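Long-range contact in Can2 (PDB 7BDV), which binds cyclic tetra-adenylate through its CARF domain and acts as a dual-specificity nuclease that potentiates type III CRISPR defence: residues C16-V29 against K46-S58. Sequence-based numbering, arbitrary orientation.
Sequences CLLSDHLLPNVIPV and KERVQRFRQATES. With nucleotides of chain E.
R48 runs out from helix 47-55 against the loop 18-22, where it touches S19 and D20. Its CB starts against a methyl of L18, with L18 CD1 4.0 Å from R48 CB. CG turns anti to the carbonyl carbon (chi1 -72°), and from there to NE the chain is extended, which carries CD and NE along the carbonyl oxygen of S19. The guanidinium then lays one face against the S19-D20 peptide, with S19 C 3.5 Å above its plane. R48 NH2 forms a salt bridge to D20 OD1 at 3.2 Å, the carboxylate turned 69° from the guanidinium plane. At the edge, NH1 donates to a water that in turn donates to L18 O, and C2 of A4 of chain E lies near the same plane.

This is the ligand-binding face of the Rossmann-like CARF domain, at the C-terminal end of strand 13-17, whose following loop grips cyclic tetra-adenylate. D20 OD2 accepts from the A4 O2' of chain E at 2.5 Å, while S19 OG and H21 N both donate to OP1 of A1 of chain E. The pairing of D20 with R48 through OD1 probably helps to orient that carboxylate.

Farther along, helices 23-29 and 47-55 run 31° apart. L22 CD1 presses on R51 CB at 3.5 Å. F52 CG lies anti to the backbone N, which points the ring at helix 23-29: F52 CD2 reaches V26 CG2 at 3.7 Å, CZ meets V29 CG2, and C16 SG approaches obliquely. T56 OG1 and N bond to F52 O from opposite faces of its carbonyl plane; with OG1 held there, T56 CG2 lies over one face of the F52 ring, offset toward its rim, and touches V29 CG1 at 3.8 Å.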
loop_
_atom_site.group_PDB
_atom_site.type_symbol
_atom_site.label_atom_id
_atom_site.label_comp_id
_atom_site.label_asym_id
_atom_site.label_seq_id
_atom_site.Cartn_x
_atom_site.Cartn_y
_atom_site.Cartn_z
ATOM N N CYS A 16 8.901 -4.673 -24.842
ATOM C CA CYS A 16 8.546 -4.058 -23.546
ATOM C C CYS A 16 9.353 -4.641 -22.396
ATOM O O CYS A 16 9.899 -5.776 -22.485
ATOM C CB CYS A 16 7.047 -4.012 -23.331
ATOM S SG CYS A 16 6.223 -5.573 -23.645
ATOM N N LEU A 17 9.499 -3.812 -21.364
ATOM C CA LEU A 17 10.350 -4.108 -20.182
ATOM C C LEU A 17 9.413 -4.498 -19.051
ATOM O O LEU A 17 8.656 -3.616 -18.620
ATOM C CB LEU A 17 11.146 -2.845 -19.814
ATOM C CG LEU A 17 12.314 -2.483 -20.712
ATOM C CD1 LEU A 17 11.899 -2.399 -22.162
ATOM C CD2 LEU A 17 12.917 -1.160 -20.276
ATOM N N LEU A 18 9.482 -5.732 -18.542
ATOM C CA LEU A 18 8.540 -6.219 -17.510
ATOM C C LEU A 18 9.024 -5.792 -16.115
ATOM O O LEU A 18 10.236 -5.829 -15.845
ATOM C CB LEU A 18 8.419 -7.739 -17.585
ATOM C CG LEU A 18 7.832 -8.268 -18.896
ATOM C CD1 LEU A 18 7.301 -9.684 -18.716
ATOM C CD2 LEU A 18 6.717 -7.373 -19.420
ATOM N N SER A 19 8.075 -5.512 -15.238
ATOM C CA SER A 19 8.317 -4.925 -13.897
ATOM C C SER A 19 7.068 -5.108 -13.050
ATOM O O SER A 19 6.107 -5.806 -13.547
ATOM C CB SER A 19 8.740 -3.477 -14.047
ATOM O OG SER A 19 7.756 -2.698 -14.669
ATOM N N ASP A 20 7.023 -4.546 -11.831
ATOM C CA ASP A 20 5.851 -4.723 -10.936
ATOM C C ASP A 20 4.539 -4.469 -11.666
ATOM O O ASP A 20 3.571 -5.215 -11.373
ATOM C CB ASP A 20 5.904 -3.826 -9.698
ATOM C CG ASP A 20 6.971 -4.259 -8.711
ATOM O OD1 ASP A 20 6.919 -5.437 -8.273
ATOM O OD2 ASP A 20 7.873 -3.430 -8.430
ATOM N N HIS A 21 4.435 -3.411 -12.476
ATOM C CA HIS A 21 3.151 -2.981 -13.072
ATOM C C HIS A 21 3.169 -3.290 -14.570
ATOM O O HIS A 21 3.756 -2.533 -15.297
ATOM C CB HIS A 21 2.853 -1.511 -12.764
ATOM C CG HIS A 21 2.815 -1.300 -11.283
ATOM N ND1 HIS A 21 1.717 -1.641 -10.512
ATOM C CD2 HIS A 21 3.740 -0.814 -10.436
ATOM C CE1 HIS A 21 1.988 -1.385 -9.242
ATOM N NE2 HIS A 21 3.217 -0.839 -9.163
ATOM N N LEU A 22 2.505 -4.373 -14.966
ATOM C CA LEU A 22 2.445 -4.864 -16.363
ATOM C C LEU A 22 1.471 -4.036 -17.200
ATOM O O LEU A 22 1.577 -4.102 -18.454
ATOM C CB LEU A 22 2.021 -6.348 -16.340
ATOM C CG LEU A 22 3.015 -7.279 -15.659
ATOM C CD1 LEU A 22 2.557 -8.713 -15.722
ATOM C CD2 LEU A 22 4.415 -7.130 -16.266
ATOM N N LEU A 23 0.536 -3.295 -16.569
ATOM C CA LEU A 23 -0.557 -2.572 -17.265
ATOM C C LEU A 23 -0.080 -1.731 -18.435
ATOM O O LEU A 23 -0.710 -1.753 -19.497
ATOM C CB LEU A 23 -1.375 -1.704 -16.296
ATOM C CG LEU A 23 -2.507 -2.423 -15.585
ATOM C CD1 LEU A 23 -3.030 -1.582 -14.415
ATOM C CD2 LEU A 23 -3.601 -2.804 -16.570
ATOM N N PRO A 24 0.960 -0.880 -18.297
ATOM C CA PRO A 24 1.329 0.009 -19.390
ATOM C C PRO A 24 1.959 -0.742 -20.589
ATOM O O PRO A 24 2.011 -0.170 -21.647
ATOM C CB PRO A 24 2.349 0.974 -18.794
ATOM C CG PRO A 24 2.819 0.313 -17.514
ATOM C CD PRO A 24 1.746 -0.664 -17.090
ATOM N N ASN A 25 2.405 -1.984 -20.403
ATOM C CA ASN A 25 2.854 -2.868 -21.519
ATOM C C ASN A 25 1.651 -3.579 -22.155
ATOM O O ASN A 25 1.696 -3.866 -23.369
ATOM C CB ASN A 25 3.868 -3.885 -21.019
ATOM C CG ASN A 25 5.115 -3.219 -20.474
ATOM O OD1 ASN A 25 5.636 -3.603 -19.410
ATOM N ND2 ASN A 25 5.657 -2.311 -21.275
ATOM N N VAL A 26 0.607 -3.857 -21.382
ATOM C CA VAL A 26 -0.548 -4.695 -21.825
ATOM C C VAL A 26 -1.558 -3.818 -22.570
ATOM O O VAL A 26 -2.125 -4.292 -23.567
ATOM C CB VAL A 26 -1.165 -5.434 -20.625
ATOM C CG1 VAL A 26 -2.558 -5.964 -20.896
ATOM C CG2 VAL A 26 -0.256 -6.533 -20.136
ATOM N N ILE A 27 -1.789 -2.582 -22.099
ATOM C CA ILE A 27 -2.839 -1.695 -22.647
ATOM C C ILE A 27 -2.617 -1.468 -24.143
ATOM O O ILE A 27 -3.561 -1.601 -24.914
ATOM C CB ILE A 27 -2.950 -0.391 -21.832
ATOM C CG1 ILE A 27 -3.610 -0.648 -20.468
ATOM C CG2 ILE A 27 -3.693 0.659 -22.624
ATOM N N PRO A 28 -1.408 -1.103 -24.626
ATOM C CA PRO A 28 -1.182 -0.961 -26.066
ATOM C C PRO A 28 -1.388 -2.233 -26.916
ATOM O O PRO A 28 -1.748 -2.111 -28.070
ATOM C CB PRO A 28 0.268 -0.484 -26.148
ATOM C CG PRO A 28 0.534 0.127 -24.784
ATOM C CD PRO A 28 -0.212 -0.763 -23.838
ATOM N N VAL A 29 -1.155 -3.405 -26.348
ATOM C CA VAL A 29 -1.265 -4.742 -27.026
ATOM C C VAL A 29 -2.746 -5.109 -27.185
ATOM O O VAL A 29 -3.103 -5.674 -28.250
ATOM C CB VAL A 29 -0.479 -5.814 -26.240
ATOM C CG1 VAL A 29 -0.783 -7.232 -26.706
ATOM C CG2 VAL A 29 1.019 -5.536 -26.308
ATOM N N LYS A 46 10.207 -14.527 -13.779
ATOM C CA LYS A 46 9.658 -15.185 -14.990
ATOM C C LYS A 46 8.129 -15.263 -14.845
ATOM O O LYS A 46 7.445 -15.307 -15.869
ATOM C CB LYS A 46 10.315 -16.551 -15.227
ATOM C CG LYS A 46 10.362 -16.972 -16.693
ATOM C CD LYS A 46 10.662 -18.464 -16.910
ATOM N N GLU A 47 7.594 -15.227 -13.623
ATOM C CA GLU A 47 6.125 -15.235 -13.382
ATOM C C GLU A 47 5.446 -14.017 -14.050
ATOM O O GLU A 47 4.238 -14.128 -14.383
ATOM C CB GLU A 47 5.794 -15.368 -11.892
ATOM C CG GLU A 47 6.507 -14.377 -10.979
ATOM C CD GLU A 47 7.776 -14.854 -10.255
ATOM O OE1 GLU A 47 8.595 -15.605 -10.877
ATOM O OE2 GLU A 47 7.975 -14.447 -9.066
ATOM N N ARG A 48 6.166 -12.911 -14.287
ATOM C CA ARG A 48 5.612 -11.720 -14.993
ATOM C C ARG A 48 5.317 -12.052 -16.462
ATOM O O ARG A 48 4.363 -11.498 -17.018
ATOM C CB ARG A 48 6.573 -10.535 -14.924
ATOM C CG ARG A 48 6.617 -9.934 -13.530
ATOM C CD ARG A 48 7.721 -8.933 -13.356
ATOM N NE ARG A 48 7.712 -8.537 -11.961
ATOM C CZ ARG A 48 8.672 -7.838 -11.365
ATOM N NH1 ARG A 48 9.734 -7.425 -12.043
ATOM N NH2 ARG A 48 8.532 -7.538 -10.078
ATOM N N VAL A 49 6.134 -12.894 -17.074
ATOM C CA VAL A 49 5.889 -13.379 -18.456
ATOM C C VAL A 49 4.526 -14.084 -18.464
ATOM O O VAL A 49 3.743 -13.821 -19.380
ATOM C CB VAL A 49 7.039 -14.269 -18.973
ATOM C CG1 VAL A 49 6.710 -14.854 -20.334
ATOM C CG2 VAL A 49 8.342 -13.488 -19.042
ATOM N N GLN A 50 4.239 -14.903 -17.449
ATOM C CA GLN A 50 2.993 -15.732 -17.374
ATOM C C GLN A 50 1.782 -14.812 -17.146
ATOM O O GLN A 50 0.739 -14.992 -17.820
ATOM C CB GLN A 50 3.168 -16.802 -16.296
ATOM C CG GLN A 50 2.006 -17.774 -16.104
ATOM C CD GLN A 50 2.374 -18.938 -15.196
ATOM O OE1 GLN A 50 3.391 -19.612 -15.389
ATOM N NE2 GLN A 50 1.539 -19.222 -14.204
ATOM N N ARG A 51 1.914 -13.813 -16.268
ATOM C CA ARG A 51 0.845 -12.784 -16.093
ATOM C C ARG A 51 0.576 -12.054 -17.411
ATOM O O ARG A 51 -0.605 -11.853 -17.715
ATOM C CB ARG A 51 1.200 -11.809 -14.991
ATOM C CG ARG A 51 1.185 -12.481 -13.629
ATOM C CD ARG A 51 1.398 -11.402 -12.599
ATOM N NE ARG A 51 1.439 -11.906 -11.245
ATOM C CZ ARG A 51 1.613 -11.132 -10.187
ATOM N NH1 ARG A 51 1.771 -9.823 -10.335
ATOM N NH2 ARG A 51 1.648 -11.675 -8.986
ATOM N N PHE A 52 1.613 -11.679 -18.151
ATOM C CA PHE A 52 1.482 -10.958 -19.440
ATOM C C PHE A 52 0.693 -11.827 -20.432
ATOM O O PHE A 52 -0.128 -11.272 -21.161
ATOM C CB PHE A 52 2.843 -10.611 -20.031
ATOM C CG PHE A 52 2.767 -9.758 -21.268
ATOM C CD1 PHE A 52 2.582 -10.333 -22.514
ATOM C CD2 PHE A 52 2.807 -8.369 -21.183
ATOM C CE1 PHE A 52 2.456 -9.543 -23.649
ATOM C CE2 PHE A 52 2.690 -7.587 -22.311
ATOM C CZ PHE A 52 2.514 -8.169 -23.548
ATOM N N ARG A 53 0.997 -13.129 -20.488
ATOM C CA ARG A 53 0.316 -14.084 -21.406
ATOM C C ARG A 53 -1.157 -14.174 -21.013
ATOM O O ARG A 53 -2.010 -14.128 -21.903
ATOM C CB ARG A 53 1.009 -15.452 -21.359
ATOM C CG ARG A 53 2.436 -15.450 -21.888
ATOM C CD ARG A 53 3.086 -16.842 -21.886
ATOM N NE ARG A 53 4.364 -16.870 -22.586
ATOM C CZ ARG A 53 4.504 -16.987 -23.915
ATOM N NH1 ARG A 53 3.446 -17.079 -24.710
ATOM N NH2 ARG A 53 5.713 -16.995 -24.451
ATOM N N GLN A 54 -1.441 -14.297 -19.716
ATOM C CA GLN A 54 -2.808 -14.436 -19.157
ATOM C C GLN A 54 -3.611 -13.161 -19.426
ATOM O O GLN A 54 -4.801 -13.275 -19.818
ATOM C CB GLN A 54 -2.724 -14.742 -17.656
ATOM C CG GLN A 54 -4.033 -15.159 -17.016
ATOM C CD GLN A 54 -4.705 -16.271 -17.789
ATOM O OE1 GLN A 54 -4.060 -17.162 -18.332
ATOM N NE2 GLN A 54 -6.021 -16.203 -17.874
ATOM N N ALA A 55 -3.003 -11.984 -19.246
ATOM C CA ALA A 55 -3.677 -10.687 -19.467
ATOM C C ALA A 55 -4.007 -10.520 -20.957
ATOM O O ALA A 55 -5.038 -9.901 -21.257
ATOM C CB ALA A 55 -2.819 -9.552 -18.979
ATOM N N THR A 56 -3.160 -11.027 -21.857
ATOM C CA THR A 56 -3.322 -10.825 -23.316
ATOM C C THR A 56 -3.855 -12.104 -23.986
ATOM O O THR A 56 -3.759 -12.149 -25.210
ATOM C CB THR A 56 -2.013 -10.358 -23.976
ATOM O OG1 THR A 56 -1.026 -11.375 -23.810
ATOM C CG2 THR A 56 -1.494 -9.049 -23.421
ATOM N N GLU A 57 -4.422 -13.059 -23.239
ATOM C CA GLU A 57 -4.896 -14.366 -23.791
ATOM C C GLU A 57 -5.911 -14.137 -24.926
ATOM O O GLU A 57 -5.886 -14.928 -25.891
ATOM C CB GLU A 57 -5.508 -15.254 -22.703
ATOM N N SER A 58 -6.762 -13.105 -24.818
ATOM C CA SER A 58 -7.830 -12.745 -25.801
ATOM C C SER A 58 -7.220 -12.287 -27.139
ATOM O O SER A 58 -7.934 -12.252 -28.126
ATOM C CB SER A 58 -8.725 -11.658 -25.264
ATOM O OG SER A 58 -9.320 -12.023 -24.029
ATOM P P A E 1 7.319 -0.130 -12.223
ATOM O OP1 A E 1 6.688 -1.426 -12.698
ATOM O OP2 A E 1 6.666 0.307 -10.921
ATOM O "O5'" A E 1 7.131 0.984 -13.339
ATOM C "C5'" A E 1 5.802 1.230 -13.790
ATOM C "C4'" A E 1 5.826 2.513 -14.554
ATOM O "O4'" A E 1 4.622 2.589 -15.343
ATOM C "C3'" A E 1 5.820 3.790 -13.706
ATOM O "O3'" A E 1 6.276 4.844 -14.499
ATOM C "C2'" A E 1 4.335 4.048 -13.540
ATOM O "O2'" A E 1 4.096 5.402 -13.230
ATOM C "C1'" A E 1 3.893 3.735 -14.972
ATOM N N9 A E 1 2.522 3.432 -15.221
ATOM C C8 A E 1 1.825 3.851 -16.317
ATOM N N7 A E 1 0.599 3.412 -16.343
ATOM C C5 A E 1 0.494 2.631 -15.214
ATOM C C6 A E 1 -0.563 1.875 -14.690
ATOM N N6 A E 1 -1.756 1.772 -15.262
ATOM N N1 A E 1 -0.323 1.194 -13.557
ATOM C C2 A E 1 0.875 1.289 -12.985
ATOM N N3 A E 1 1.920 1.986 -13.356
ATOM C C4 A E 1 1.681 2.624 -14.512
ATOM P P A E 4 13.561 3.183 -10.724
ATOM O OP1 A E 4 14.839 2.856 -11.407
ATOM O OP2 A E 4 12.491 4.180 -11.002
ATOM O "O5'" A E 4 12.912 1.725 -10.891
ATOM C "C5'" A E 4 11.590 1.468 -10.494
ATOM C "C4'" A E 4 11.056 0.428 -11.449
ATOM O "O4'" A E 4 11.963 -0.717 -11.476
ATOM C "C3'" A E 4 9.689 -0.122 -11.065
ATOM O "O3'" A E 4 8.906 -0.189 -12.267
ATOM C "C2'" A E 4 10.036 -1.486 -10.474
ATOM O "O2'" A E 4 8.961 -2.403 -10.453
ATOM C "C1'" A E 4 11.197 -1.895 -11.374
ATOM N N9 A E 4 12.046 -2.946 -10.858
ATOM C C8 A E 4 12.634 -3.029 -9.591
ATOM N N7 A E 4 13.368 -4.120 -9.458
ATOM C C5 A E 4 13.237 -4.792 -10.673
ATOM C C6 A E 4 13.743 -6.026 -11.144
ATOM N N6 A E 4 14.516 -6.808 -10.405
ATOM N N1 A E 4 13.406 -6.435 -12.404
ATOM C C2 A E 4 12.594 -5.641 -13.116
ATOM N N3 A E 4 12.067 -4.455 -12.783
ATOM C C4 A E 4 12.418 -4.089 -11.532
HETATM O O HOH W 1 10.916 -8.280 -14.610
#